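Local coordinates for PmoD (Methylocystis sp. ATCC 49242, PDB 6CPD), which binds copper through its periplasmic cupredoxin-like domain and probably takes part in copper handling in methane-oxidizing bacteria, at residues B[53-58]-B[109-114]; B[6-11]-B[119-124]; B[19-24]-B[32-37]; B[39-44]-B[93-98]; B[61-66]-B[76-81]. All blocks are in the same frame, centred on the assembly; numbering follows the deposited sequence.

Contact 1. Residues B[53-58]-B[109-114]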
# COMPACT_ATOMS: atom_id res chain seq x y z
N LEU B 53 -2.49 21.90 -4.42
CA LEU B 53 -1.19 21.72 -5.09
C LEU B 53 -1.33 21.02 -6.44
O LEU B 53 -1.98 19.98 -6.54
CB LEU B 53 -0.23 20.91 -4.23
CG LEU B 53 0.26 21.52 -2.92
CD1 LEU B 53 1.33 20.60 -2.33
CD2 LEU B 53 0.80 22.90 -3.17
N PRO B 54 -0.70 21.60 -7.48
CA PRO B 54 -0.67 20.96 -8.79
C PRO B 54 -0.08 19.56 -8.70
O PRO B 54 0.98 19.37 -8.09
CB PRO B 54 0.21 21.90 -9.63
CG PRO B 54 0.08 23.24 -8.95
CD PRO B 54 -0.03 22.91 -7.48
N LEU B 55 -0.78 18.60 -9.27
CA LEU B 55 -0.35 17.21 -9.24
C LEU B 55 -0.39 16.63 -10.65
O LEU B 55 -1.41 16.65 -11.34
CB LEU B 55 -1.23 16.42 -8.27
CG LEU B 55 -0.98 14.95 -7.96
CD1 LEU B 55 -1.65 14.62 -6.64
CD2 LEU B 55 -1.53 14.05 -9.06
N GLU B 56 0.75 16.12 -11.09
CA GLU B 56 0.87 15.54 -12.42
C GLU B 56 1.09 14.04 -12.29
O GLU B 56 1.77 13.58 -11.37
CB GLU B 56 2.02 16.19 -13.18
CG GLU B 56 2.41 15.47 -14.46
CD GLU B 56 3.71 15.99 -15.06
OE1 GLU B 56 4.47 16.69 -14.36
OE2 GLU B 56 3.98 15.69 -16.25
N LEU B 57 0.51 13.26 -13.20
CA LEU B 57 0.75 11.82 -13.20
C LEU B 57 1.23 11.37 -14.57
O LEU B 57 0.61 11.69 -15.58
CB LEU B 57 -0.52 11.04 -12.81
CG LEU B 57 -0.44 9.51 -12.99
CD1 LEU B 57 0.49 8.82 -11.98
CD2 LEU B 57 -1.84 8.87 -12.97
N ARG B 58 2.33 10.64 -14.59
CA ARG B 58 2.79 9.99 -15.81
C ARG B 58 3.10 8.54 -15.51
O ARG B 58 3.91 8.24 -14.64
CB ARG B 58 4.00 10.71 -16.39
CG ARG B 58 4.54 10.02 -17.64
CD ARG B 58 5.81 10.66 -18.13
NE ARG B 58 5.50 11.82 -18.97
CZ ARG B 58 6.20 12.94 -18.99
NH1 ARG B 58 7.24 13.08 -18.19
NH2 ARG B 58 5.84 13.93 -19.79
N VAL B 109 4.40 10.49 -9.88
CA VAL B 109 3.52 11.54 -9.38
C VAL B 109 4.38 12.76 -9.07
O VAL B 109 5.29 12.70 -8.24
CB VAL B 109 2.75 11.13 -8.11
CG1 VAL B 109 1.86 12.28 -7.64
CG2 VAL B 109 1.93 9.86 -8.36
N THR B 110 4.10 13.86 -9.74
CA THR B 110 4.89 15.06 -9.54
C THR B 110 4.04 16.13 -8.89
O THR B 110 2.99 16.50 -9.42
CB THR B 110 5.46 15.57 -10.87
OG1 THR B 110 6.14 14.51 -11.53
CG2 THR B 110 6.43 16.74 -10.62
N LEU B 111 4.49 16.62 -7.74
CA LEU B 111 3.82 17.71 -7.06
C LEU B 111 4.58 19.00 -7.23
O LEU B 111 5.80 19.03 -7.17
CB LEU B 111 3.67 17.45 -5.56
CG LEU B 111 2.67 16.45 -5.02
CD1 LEU B 111 2.72 16.62 -3.53
CD2 LEU B 111 1.28 16.73 -5.55
N THR B 112 3.85 20.08 -7.40
CA THR B 112 4.50 21.36 -7.43
C THR B 112 4.21 22.06 -6.11
O THR B 112 3.06 22.40 -5.83
CB THR B 112 4.01 22.23 -8.61
OG1 THR B 112 4.11 21.49 -9.83
CG2 THR B 112 4.84 23.50 -8.70
N ARG B 113 5.24 22.23 -5.30
CA ARG B 113 5.10 22.99 -4.07
C ARG B 113 4.83 24.39 -4.59
O ARG B 113 5.21 24.71 -5.71
CB ARG B 113 6.35 22.94 -3.21
CG ARG B 113 6.70 21.58 -2.63
CD ARG B 113 5.85 21.25 -1.43
NE ARG B 113 6.04 19.86 -1.04
CZ ARG B 113 5.52 19.32 0.05
NH1 ARG B 113 4.76 20.06 0.85
NH2 ARG B 113 5.74 18.05 0.34
N GLU B 114 4.23 25.26 -3.79
CA GLU B 114 3.98 26.57 -4.36
C GLU B 114 5.08 27.53 -3.95
O GLU B 114 4.99 28.75 -4.11
CB GLU B 114 2.56 27.05 -4.05
CG GLU B 114 1.58 26.14 -4.83
CD GLU B 114 0.12 26.56 -4.82
OE1 GLU B 114 -0.42 26.91 -3.75
OE2 GLU B 114 -0.50 26.52 -5.91
O HOH W 1 2.52 19.16 -10.60

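Contact 2. Residues B[6-11]-B[119-124]. With CU1 (copper (I) ion), chain D.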
# COMPACT_ATOMS: atom_id res chain seq x y z
N CYS B 6 -1.80 0.65 0.62
CA CYS B 6 -1.29 0.80 -0.74
C CYS B 6 -1.07 2.27 -1.04
O CYS B 6 -2.03 3.02 -1.07
CB CYS B 6 -2.29 0.20 -1.75
SG CYS B 6 -1.74 0.34 -3.49
N MET B 7 0.18 2.70 -1.26
CA MET B 7 0.41 4.15 -1.29
C MET B 7 1.58 4.60 -2.14
O MET B 7 2.48 3.83 -2.42
CB MET B 7 0.68 4.65 0.14
CG MET B 7 2.00 4.10 0.72
SD MET B 7 2.34 4.48 2.46
CE MET B 7 1.13 3.39 3.26
N VAL B 8 1.56 5.88 -2.50
CA VAL B 8 2.76 6.57 -2.98
C VAL B 8 3.07 7.65 -1.92
O VAL B 8 2.16 8.16 -1.29
CB VAL B 8 2.55 7.16 -4.38
CG1 VAL B 8 1.45 8.20 -4.37
CG2 VAL B 8 3.83 7.72 -4.91
N MET B 9 4.35 7.91 -1.65
CA MET B 9 4.71 8.73 -0.50
C MET B 9 5.45 10.03 -0.79
O MET B 9 6.37 10.06 -1.59
CB MET B 9 5.57 7.88 0.44
CG MET B 9 4.89 6.56 0.80
SD MET B 9 5.89 5.67 1.97
CE MET B 9 7.20 5.07 0.90
N PHE B 10 5.07 11.09 -0.07
CA PHE B 10 5.87 12.30 -0.00
C PHE B 10 6.20 12.58 1.45
O PHE B 10 5.49 13.34 2.11
CB PHE B 10 5.13 13.51 -0.59
CG PHE B 10 4.88 13.41 -2.06
CD1 PHE B 10 3.78 12.72 -2.54
CD2 PHE B 10 5.77 13.97 -2.97
CE1 PHE B 10 3.54 12.61 -3.91
CE2 PHE B 10 5.54 13.87 -4.34
CZ PHE B 10 4.43 13.19 -4.81
N GLY B 11 7.28 12.00 1.95
CA GLY B 11 7.60 12.17 3.36
C GLY B 11 6.52 11.49 4.19
O GLY B 11 6.26 10.31 4.03
N GLU B 119 8.48 17.96 -6.53
CA GLU B 119 8.86 16.69 -5.92
C GLU B 119 8.20 15.57 -6.71
O GLU B 119 7.02 15.66 -7.04
CB GLU B 119 8.45 16.63 -4.45
CG GLU B 119 8.89 17.84 -3.64
CD GLU B 119 8.60 17.71 -2.15
OE1 GLU B 119 7.81 16.82 -1.77
OE2 GLU B 119 9.17 18.50 -1.36
N THR B 120 8.97 14.54 -7.05
CA THR B 120 8.39 13.41 -7.75
C THR B 120 8.47 12.16 -6.89
O THR B 120 9.49 11.89 -6.26
CB THR B 120 9.09 13.17 -9.12
OG1 THR B 120 8.84 14.29 -9.97
CG2 THR B 120 8.54 11.92 -9.81
N ALA B 121 7.38 11.40 -6.86
CA ALA B 121 7.39 10.12 -6.16
C ALA B 121 7.05 9.04 -7.16
O ALA B 121 6.34 9.30 -8.14
CB ALA B 121 6.40 10.13 -5.01
N GLN B 122 7.57 7.84 -6.94
CA GLN B 122 7.38 6.73 -7.87
C GLN B 122 6.58 5.64 -7.20
O GLN B 122 6.82 5.33 -6.02
CB GLN B 122 8.74 6.16 -8.33
CG GLN B 122 9.73 7.20 -8.85
CD GLN B 122 11.08 6.61 -9.25
OE1 GLN B 122 11.27 5.39 -9.28
NE2 GLN B 122 12.03 7.48 -9.58
N PHE B 123 5.58 5.12 -7.89
CA PHE B 123 5.05 3.84 -7.44
C PHE B 123 5.27 2.83 -8.54
O PHE B 123 4.87 3.01 -9.70
CB PHE B 123 3.59 3.93 -7.01
CG PHE B 123 2.64 4.40 -8.06
CD1 PHE B 123 1.91 3.49 -8.80
CD2 PHE B 123 2.38 5.76 -8.21
CE1 PHE B 123 0.99 3.92 -9.75
CE2 PHE B 123 1.44 6.21 -9.15
CZ PHE B 123 0.74 5.28 -9.92
N LYS B 124 5.94 1.74 -8.15
CA LYS B 124 6.34 0.73 -9.11
C LYS B 124 5.33 -0.38 -9.05
O LYS B 124 4.91 -0.77 -7.96
CB LYS B 124 7.74 0.23 -8.79
CG LYS B 124 8.79 1.32 -8.84
CD LYS B 124 10.18 0.74 -8.84
CE LYS B 124 11.22 1.82 -9.02
NZ LYS B 124 12.55 1.21 -9.23
CU CU1 D . 4.56 4.03 2.82
O HOH W 2 6.19 6.20 -3.05

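Contact 3. Residues B[19-24]-B[32-37]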
# COMPACT_ATOMS: atom_id res chain seq x y z
N VAL B 19 -6.51 -0.24 -7.14
CA VAL B 19 -6.56 -0.65 -8.53
C VAL B 19 -7.62 -1.71 -8.72
O VAL B 19 -7.65 -2.68 -7.96
CB VAL B 19 -5.21 -1.22 -9.00
CG1 VAL B 19 -5.26 -1.54 -10.48
CG2 VAL B 19 -4.07 -0.23 -8.70
N PHE B 20 -8.52 -1.54 -9.69
CA PHE B 20 -9.37 -2.67 -10.03
C PHE B 20 -9.47 -2.87 -11.54
O PHE B 20 -9.13 -1.99 -12.32
CB PHE B 20 -10.76 -2.59 -9.36
CG PHE B 20 -11.61 -1.44 -9.78
CD1 PHE B 20 -11.42 -0.18 -9.22
CD2 PHE B 20 -12.70 -1.65 -10.63
CE1 PHE B 20 -12.25 0.88 -9.57
CE2 PHE B 20 -13.54 -0.60 -10.99
CZ PHE B 20 -13.32 0.67 -10.45
N GLN B 21 -9.89 -4.08 -11.90
CA GLN B 21 -10.00 -4.53 -13.29
C GLN B 21 -11.37 -5.16 -13.48
O GLN B 21 -11.53 -6.39 -13.37
CB GLN B 21 -8.89 -5.51 -13.61
CG GLN B 21 -7.48 -4.95 -13.36
CD GLN B 21 -6.40 -5.80 -14.00
OE1 GLN B 21 -6.12 -6.91 -13.54
NE2 GLN B 21 -5.83 -5.31 -15.10
N PRO B 22 -12.37 -4.32 -13.75
CA PRO B 22 -13.79 -4.67 -13.76
C PRO B 22 -14.16 -5.74 -14.81
O PRO B 22 -15.19 -6.41 -14.65
CB PRO B 22 -14.48 -3.34 -14.06
CG PRO B 22 -13.43 -2.49 -14.74
CD PRO B 22 -12.13 -2.91 -14.10
N ASP B 23 -13.38 -5.85 -15.88
CA ASP B 23 -13.66 -6.88 -16.90
C ASP B 23 -13.23 -8.28 -16.46
O ASP B 23 -13.70 -9.28 -17.02
CB ASP B 23 -12.99 -6.50 -18.23
CG ASP B 23 -13.74 -5.40 -18.96
OD1 ASP B 23 -14.93 -5.19 -18.63
OD2 ASP B 23 -13.16 -4.75 -19.85
N LYS B 24 -12.35 -8.36 -15.47
CA LYS B 24 -11.79 -9.64 -15.02
C LYS B 24 -12.32 -10.11 -13.67
O LYS B 24 -12.49 -11.32 -13.46
CB LYS B 24 -10.27 -9.58 -14.97
CG LYS B 24 -9.63 -9.69 -16.34
CD LYS B 24 -9.88 -11.10 -16.84
CE LYS B 24 -9.20 -11.41 -18.15
NZ LYS B 24 -9.62 -12.76 -18.64
N GLU B 32 0.57 -5.48 -7.78
CA GLU B 32 0.59 -6.68 -8.61
C GLU B 32 -0.76 -6.80 -9.28
O GLU B 32 -1.72 -7.29 -8.69
CB GLU B 32 0.89 -7.92 -7.77
CG GLU B 32 2.18 -7.81 -6.97
CD GLU B 32 3.39 -8.21 -7.79
OE1 GLU B 32 3.23 -8.97 -8.77
OE2 GLU B 32 4.51 -7.75 -7.45
N ILE B 33 -0.83 -6.29 -10.50
CA ILE B 33 -2.07 -6.28 -11.28
C ILE B 33 -2.09 -7.47 -12.23
O ILE B 33 -1.30 -7.51 -13.17
CB ILE B 33 -2.17 -4.93 -12.03
CG1 ILE B 33 -2.08 -3.78 -11.03
CG2 ILE B 33 -3.41 -4.84 -12.86
CD1 ILE B 33 -1.86 -2.44 -11.66
N PRO B 34 -3.00 -8.45 -12.01
CA PRO B 34 -2.87 -9.77 -12.65
C PRO B 34 -3.23 -9.84 -14.14
O PRO B 34 -2.73 -10.73 -14.84
CB PRO B 34 -3.83 -10.65 -11.83
CG PRO B 34 -4.81 -9.71 -11.25
CD PRO B 34 -4.06 -8.44 -10.98
N ALA B 35 -4.06 -8.93 -14.64
CA ALA B 35 -4.55 -9.11 -16.01
C ALA B 35 -4.21 -7.92 -16.88
O ALA B 35 -3.91 -6.83 -16.39
CB ALA B 35 -6.07 -9.34 -16.00
N THR B 36 -4.17 -8.16 -18.19
CA THR B 36 -4.11 -7.09 -19.16
C THR B 36 -5.54 -6.59 -19.33
O THR B 36 -6.48 -7.27 -18.92
CB THR B 36 -3.51 -7.56 -20.51
OG1 THR B 36 -4.13 -8.78 -20.90
CG2 THR B 36 -2.01 -7.81 -20.35
N GLY B 37 -5.71 -5.39 -19.85
CA GLY B 37 -7.06 -4.92 -20.13
C GLY B 37 -7.43 -3.69 -19.33
O GLY B 37 -6.55 -3.00 -18.78

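Contact 4. Residues B[39-44]-B[93-98]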
# COMPACT_ATOMS: atom_id res chain seq x y z
N THR B 39 -8.22 -1.07 -16.83
CA THR B 39 -7.71 -0.93 -15.47
C THR B 39 -8.04 0.45 -14.96
O THR B 39 -7.79 1.45 -15.64
CB THR B 39 -6.20 -1.18 -15.45
OG1 THR B 39 -5.93 -2.45 -16.04
CG2 THR B 39 -5.67 -1.17 -14.02
N ILE B 40 -8.61 0.51 -13.75
CA ILE B 40 -8.93 1.79 -13.16
C ILE B 40 -8.07 1.97 -11.92
O ILE B 40 -8.05 1.10 -11.05
CB ILE B 40 -10.41 1.88 -12.79
CG1 ILE B 40 -11.26 1.78 -14.05
CG2 ILE B 40 -10.70 3.16 -11.99
CD1 ILE B 40 -12.74 1.60 -13.78
N MET B 41 -7.36 3.09 -11.86
CA MET B 41 -6.58 3.44 -10.67
C MET B 41 -7.17 4.64 -9.97
O MET B 41 -7.27 5.72 -10.56
CB MET B 41 -5.13 3.71 -11.06
CG MET B 41 -4.51 2.56 -11.85
SD MET B 41 -2.74 2.81 -12.12
CE MET B 41 -2.33 3.62 -10.58
N ALA B 42 -7.54 4.45 -8.70
CA ALA B 42 -8.14 5.52 -7.90
C ALA B 42 -7.15 6.04 -6.86
O ALA B 42 -6.53 5.26 -6.13
CB ALA B 42 -9.41 5.02 -7.23
N PHE B 43 -7.04 7.37 -6.79
CA PHE B 43 -6.09 8.06 -5.92
C PHE B 43 -6.85 8.83 -4.85
O PHE B 43 -7.84 9.50 -5.14
CB PHE B 43 -5.20 9.02 -6.73
CG PHE B 43 -4.32 8.32 -7.72
CD1 PHE B 43 -4.82 7.92 -8.95
CD2 PHE B 43 -2.99 8.07 -7.44
CE1 PHE B 43 -4.02 7.26 -9.86
CE2 PHE B 43 -2.18 7.42 -8.34
CZ PHE B 43 -2.70 7.02 -9.56
N ASP B 44 -6.40 8.72 -3.60
CA ASP B 44 -7.02 9.41 -2.47
C ASP B 44 -5.90 10.14 -1.72
O ASP B 44 -5.10 9.53 -1.01
CB ASP B 44 -7.72 8.40 -1.54
CG ASP B 44 -8.38 9.06 -0.32
OD1 ASP B 44 -8.15 10.26 -0.04
OD2 ASP B 44 -9.09 8.33 0.41
N PHE B 93 -9.24 11.28 -7.27
CA PHE B 93 -9.44 11.20 -8.72
C PHE B 93 -9.17 9.78 -9.20
O PHE B 93 -8.53 9.00 -8.49
CB PHE B 93 -8.57 12.22 -9.49
CG PHE B 93 -7.08 11.97 -9.38
CD1 PHE B 93 -6.37 12.39 -8.26
CD2 PHE B 93 -6.38 11.37 -10.41
CE1 PHE B 93 -5.00 12.19 -8.17
CE2 PHE B 93 -5.01 11.17 -10.33
CZ PHE B 93 -4.32 11.57 -9.22
N SER B 94 -9.65 9.45 -10.39
CA SER B 94 -9.40 8.14 -10.97
C SER B 94 -8.84 8.30 -12.37
O SER B 94 -9.12 9.29 -13.04
CB SER B 94 -10.69 7.31 -11.03
OG SER B 94 -11.16 6.96 -9.74
N VAL B 95 -8.05 7.32 -12.80
CA VAL B 95 -7.60 7.24 -14.18
C VAL B 95 -7.94 5.84 -14.67
O VAL B 95 -7.99 4.88 -13.89
CB VAL B 95 -6.08 7.53 -14.35
CG1 VAL B 95 -5.66 8.64 -13.42
CG2 VAL B 95 -5.27 6.30 -14.08
N GLU B 96 -8.28 5.74 -15.95
CA GLU B 96 -8.60 4.47 -16.56
C GLU B 96 -7.64 4.25 -17.72
O GLU B 96 -7.33 5.18 -18.45
CB GLU B 96 -10.06 4.44 -17.04
CG GLU B 96 -10.48 3.14 -17.73
CD GLU B 96 -10.13 3.09 -19.21
OE1 GLU B 96 -9.85 4.15 -19.81
OE2 GLU B 96 -10.14 1.97 -19.78
N HIS B 97 -7.17 3.02 -17.87
CA HIS B 97 -6.27 2.72 -18.97
C HIS B 97 -6.37 1.25 -19.36
O HIS B 97 -6.49 0.38 -18.50
CB HIS B 97 -4.82 3.06 -18.58
CG HIS B 97 -3.85 2.91 -19.72
ND1 HIS B 97 -3.90 3.70 -20.84
CD2 HIS B 97 -2.82 2.04 -19.91
CE1 HIS B 97 -2.94 3.34 -21.68
NE2 HIS B 97 -2.28 2.33 -21.13
N ASN B 98 -6.34 0.98 -20.65
CA ASN B 98 -6.21 -0.40 -21.10
C ASN B 98 -4.74 -0.75 -21.22
O ASN B 98 -4.05 -0.28 -22.12
CB ASN B 98 -6.91 -0.61 -22.45
CG ASN B 98 -6.94 -2.07 -22.87
OD1 ASN B 98 -7.83 -2.83 -22.46
ND2 ASN B 98 -5.99 -2.47 -23.71

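Contact 5. Residues B[61-66]-B[76-81]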
# COMPACT_ATOMS: atom_id res chain seq x y z
N ARG B 61 6.50 2.82 -19.01
CA ARG B 61 7.15 1.53 -19.03
C ARG B 61 8.46 1.69 -18.29
O ARG B 61 9.18 2.68 -18.48
CB ARG B 61 7.35 1.05 -20.48
CG ARG B 61 6.01 0.91 -21.21
CD ARG B 61 6.14 0.63 -22.69
NE ARG B 61 6.48 1.82 -23.47
CZ ARG B 61 5.60 2.73 -23.91
NH1 ARG B 61 4.31 2.61 -23.64
NH2 ARG B 61 6.03 3.76 -24.63
N ASP B 62 8.77 0.74 -17.41
CA ASP B 62 9.98 0.79 -16.61
C ASP B 62 11.18 0.44 -17.49
O ASP B 62 11.24 -0.67 -18.02
CB ASP B 62 9.87 -0.19 -15.43
CG ASP B 62 10.97 0.01 -14.38
OD1 ASP B 62 12.05 0.56 -14.71
OD2 ASP B 62 10.76 -0.41 -13.22
N PRO B 63 12.13 1.38 -17.69
CA PRO B 63 13.27 1.03 -18.56
C PRO B 63 14.35 0.22 -17.84
O PRO B 63 15.33 -0.18 -18.48
CB PRO B 63 13.82 2.40 -18.97
CG PRO B 63 13.53 3.28 -17.77
CD PRO B 63 12.19 2.78 -17.22
N LEU B 64 14.19 0.01 -16.52
CA LEU B 64 15.19 -0.72 -15.73
C LEU B 64 16.59 -0.13 -15.85
O LEU B 64 17.57 -0.84 -16.07
CB LEU B 64 15.25 -2.19 -16.11
CG LEU B 64 13.90 -2.87 -15.98
CD1 LEU B 64 14.10 -4.34 -16.26
CD2 LEU B 64 13.29 -2.62 -14.61
N THR B 65 16.67 1.19 -15.67
CA THR B 65 17.95 1.87 -15.65
C THR B 65 18.15 2.37 -14.23
O THR B 65 17.18 2.52 -13.49
CB THR B 65 17.98 3.06 -16.65
OG1 THR B 65 16.79 3.84 -16.53
CG2 THR B 65 18.12 2.53 -18.08
N PRO B 66 19.40 2.54 -13.80
CA PRO B 66 19.59 3.03 -12.43
C PRO B 66 18.87 4.36 -12.20
O PRO B 66 18.23 4.54 -11.17
CB PRO B 66 21.11 3.19 -12.32
CG PRO B 66 21.63 3.16 -13.73
CD PRO B 66 20.68 2.30 -14.50
N ASP B 76 8.61 10.80 -22.76
CA ASP B 76 7.49 10.59 -23.68
C ASP B 76 7.59 9.25 -24.42
O ASP B 76 6.58 8.56 -24.62
CB ASP B 76 7.41 11.75 -24.68
CG ASP B 76 6.68 12.96 -24.12
OD1 ASP B 76 5.90 12.80 -23.15
OD2 ASP B 76 6.89 14.07 -24.64
N ALA B 77 8.80 8.88 -24.82
CA ALA B 77 9.05 7.61 -25.50
C ALA B 77 8.59 6.41 -24.66
O ALA B 77 8.23 5.36 -25.19
CB ALA B 77 10.53 7.46 -25.84
N LEU B 78 8.63 6.57 -23.35
CA LEU B 78 8.26 5.50 -22.41
C LEU B 78 6.81 5.56 -21.93
O LEU B 78 6.36 4.68 -21.19
CB LEU B 78 9.20 5.56 -21.20
CG LEU B 78 10.70 5.34 -21.47
CD1 LEU B 78 11.54 5.66 -20.23
CD2 LEU B 78 10.90 3.90 -21.88
N THR B 79 6.06 6.58 -22.35
CA THR B 79 4.80 6.89 -21.66
C THR B 79 3.60 6.04 -22.07
O THR B 79 3.29 5.91 -23.25
CB THR B 79 4.44 8.37 -21.85
OG1 THR B 79 5.37 9.15 -21.09
CG2 THR B 79 3.01 8.66 -21.36
N GLU B 80 2.93 5.46 -21.07
CA GLU B 80 1.67 4.73 -21.25
C GLU B 80 0.49 5.66 -21.12
O GLU B 80 -0.49 5.56 -21.86
CB GLU B 80 1.50 3.61 -20.23
CG GLU B 80 2.29 2.38 -20.51
CD GLU B 80 1.72 1.54 -21.65
OE1 GLU B 80 0.51 1.67 -21.94
OE2 GLU B 80 2.48 0.75 -22.22
N LEU B 81 0.57 6.55 -20.13
CA LEU B 81 -0.50 7.51 -19.90
C LEU B 81 0.07 8.75 -19.25
O LEU B 81 1.00 8.66 -18.46
CB LEU B 81 -1.57 6.86 -19.01
CG LEU B 81 -2.61 7.68 -18.24
CD1 LEU B 81 -3.86 6.85 -18.08
CD2 LEU B 81 -2.08 8.07 -16.86
O HOH W 3 8.80 2.28 -24.74
O HOH W 4 2.39 3.92 -25.49
O HOH W 5 4.23 5.52 -26.08

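Contact 1. Residues B[53-58]-B[109-114]
L55 to L57 and V109 to L111 run antiparallel as neighbouring strands, with E56 and T110 forming the hydrogen-bonded pair: E56 N gives a nearly straight bond of 2.8 Å to T110 O, and T110 N returns one of 2.9 Å to E56 O. Two residues along, T112 N reaches P54 O at 3.0 Å; the proline, having no N-H of its own, still serves as acceptor. On the face of L55, L57, V109 and L111 the branched aliphatic side chains interlock, L55 CB lying 3.7 Å from L111 CD2 and, with CG anti to the backbone N (chi1 -177°), L55 CG 3.9 Å from V109 CG1. This greasy face looks into the interior of a cupredoxin-like beta sandwich, where L55 meets F93 and L57 meets V95 of the other sheet. Polar residues suit the other face: E56 and T110 lie side by side, pointing the same way, with the E56 carboxylate bonded to H82 and the T110 hydroxyl to T120. Next to P54, L53 CD2 lies 3.5 Å from T112 O, while a water hydrogen-bonds to T110 O and, at 2.9 Å, to T112 OG1.

Contact 2. Residues B[6-11]-B[119-124]
The ring of F10 carries A121 CB over one face, 3.9 Å from its centroid in a CH-pi contact displaced toward the rim, while the backbone carbonyl of E119 lies at its edge, E119 O being 3.6 Å from F10 CE2. The F10 ring and the E119 carboxylate are only 19° apart in plane. Here two layers of a cupredoxin-like beta sandwich face each other: strand 7-10 belongs to one sheet and strand 118-127 to the other, so side chains rather than direct backbone bonds join them. Alanine suits this position because its single methyl fits under the ring, and A121 CB also meets V8 CG2 at 3.5 Å and M9 O at 3.4 Å. V8 CB approaches F123 CD2 obliquely, and this valine and the two phenylalanines supply the bulk that an interior needs. A water spans the layers, accepting from M9 N and donating to Q122 O.

The alternation of strand 7-10 sends M7 away from this packing. M7 and M9 place soft thioether sulfurs, well matched to copper(I), on one ion, whose coordination is completed by M7 and M9 of the second subunit; the site thus lies between two chains. C6, just before, is tied to C30 by a disulfide. M7 SD and M9 SD each stand 2.3 Å from the copper.

Contact 3. Residues B[19-24]-B[32-37]
The turn that follows strand 13-20 is tied to the connection between strands 32-33 and 37-45 by one side-chain amide, that of Q21, which pairs with the backbone of A35. Q21 NE2 donates an almost linear bond to A35 O at 2.8 Å, with the acceptor in the amide plane although the donor stands well above the plane of the A35 carbonyl. In return A35 N gives a more bent bond, 142° at the hydrogen, to a lone pair of Q21 OE1 at 3.1 Å. Glutamine suits this place since one flat group offers both donor and acceptor, imitating a strand's edge where the backbones lie too far apart. Strand 13-20 belongs to one sheet of the cupredoxin-like sandwich and strand 32-33 to the edge of the other, so the amide links the two layers near one end. Q21 NE2 also bonds to the hydroxyl of T39. I33 CG2 presses against the same amide, 3.3 Å from Q21 CD, and I33 CD1 meets V19 CG1 at 3.7 Å, the two aliphatic side chains crossing at about a right angle. Toward solvent, K24 CG touches A35 CB at 3.6 Å.

Contact 4. Residues B[39-44]-B[93-98]
F43 and F93 make the tightly packed end of this strand pair. Their rings are nearly parallel, planes 6° apart, but slid so far that they barely overlap, with centroids separated by 4.7 Å. What lies over the F93 face is instead the methylene of its cross-strand partner: F43 CB is 3.8 Å from the F93 ring centroid, a CH-pi contact. The chi1 of F93 (65°) sets CG between the backbone N and the carbonyl carbon, and the ring leans across toward F43. On the same face M41 CB touches V95 CG2 at 4.0 Å, and F43 CE1 meets V95 CG1. These bulky apolar residues suit a face that looks into the cupredoxin-like beta sandwich, where L55, L57 and I59 of the other sheet come up against them. T39 and H97 close this face with polar ends, the T39 hydroxyl bonding to G37 O and the H97 imidazole to E80.

The opposite, outer face is looser and more open to solvent. There I40 CG1 rests against E96 CG at 4.0 Å, and A42 CB lies 3.6 Å from S94 OG; the small A42 and the polar S94 and E96 suit solvent, and I40 finds a methylene to pack on. Between the faces an antiparallel ladder of six backbone bonds runs through T39-H97, M41-V95 and F43-F93, of which F43 N to F93 O, 2.8 Å, is the straightest at 173°.

Contact 5. Residues B[61-66]-B[76-81]
R61 lays the flat guanidinium of its side chain over the carbonyl of L78, whose O stands 3.4 Å above the plane and over its centre. That same oxygen accepts from the arginine's own backbone, R61 N to L78 O being 2.9 Å, so main chain and side chain both gather round one carbonyl. The side chain, bent at chi3 (-77°), turns R61 NE back, and the guanidinium comes to lie over L78 O. The edge of the guanidinium is equally busy. NH2 of R61 donates to A77 O at 2.8 Å, while R61 NH1 forms a salt bridge with E80 OE2 at 3.0 Å, in the arginine's plane but from above that of the carboxylate; the two planes are 82° apart.

Arginine suits this place because its fan of N-H groups can serve several acceptors just after helix 72-77, where the chain passes into strand 79-86. The junction flanks the sheet containing strands 55-61 and 79-86, in which E80 and L81 both face I59 as a classic beta bulge. Three waters extend the network at the surface: one accepts from R61 NE at 2.7 Å and donates to A77 O, and two others link NH1 and NH2 of R61, one each, to T79 O. Farther along, P63 CG packs on L78 CD1 at 4.0 Å, and D62 OD1 accepts from L64 N in an Asx turn.

Contacts 1 and 4 are strand ladders in opposite sheets, and their apolar faces meet in the core, with L57 against F43. Contact 2 runs between the sheets, relying on side chains and a water in place of a ladder, and its F123 touches M41 and F43 of contact 4. Contacts 1, 2 and 4 thus each turn one side to the buried interior, whereas contact 3, at one end of the sandwich, is partly buried and contact 5 lies at the surface; these two depend more on polar groups, an amide and a guanidinium. Contacts 1 and 2 share a sheet, joined by backbone pairing of V109 with A121 and L111 with E119. Contacts 2 and 3 touch the second subunit.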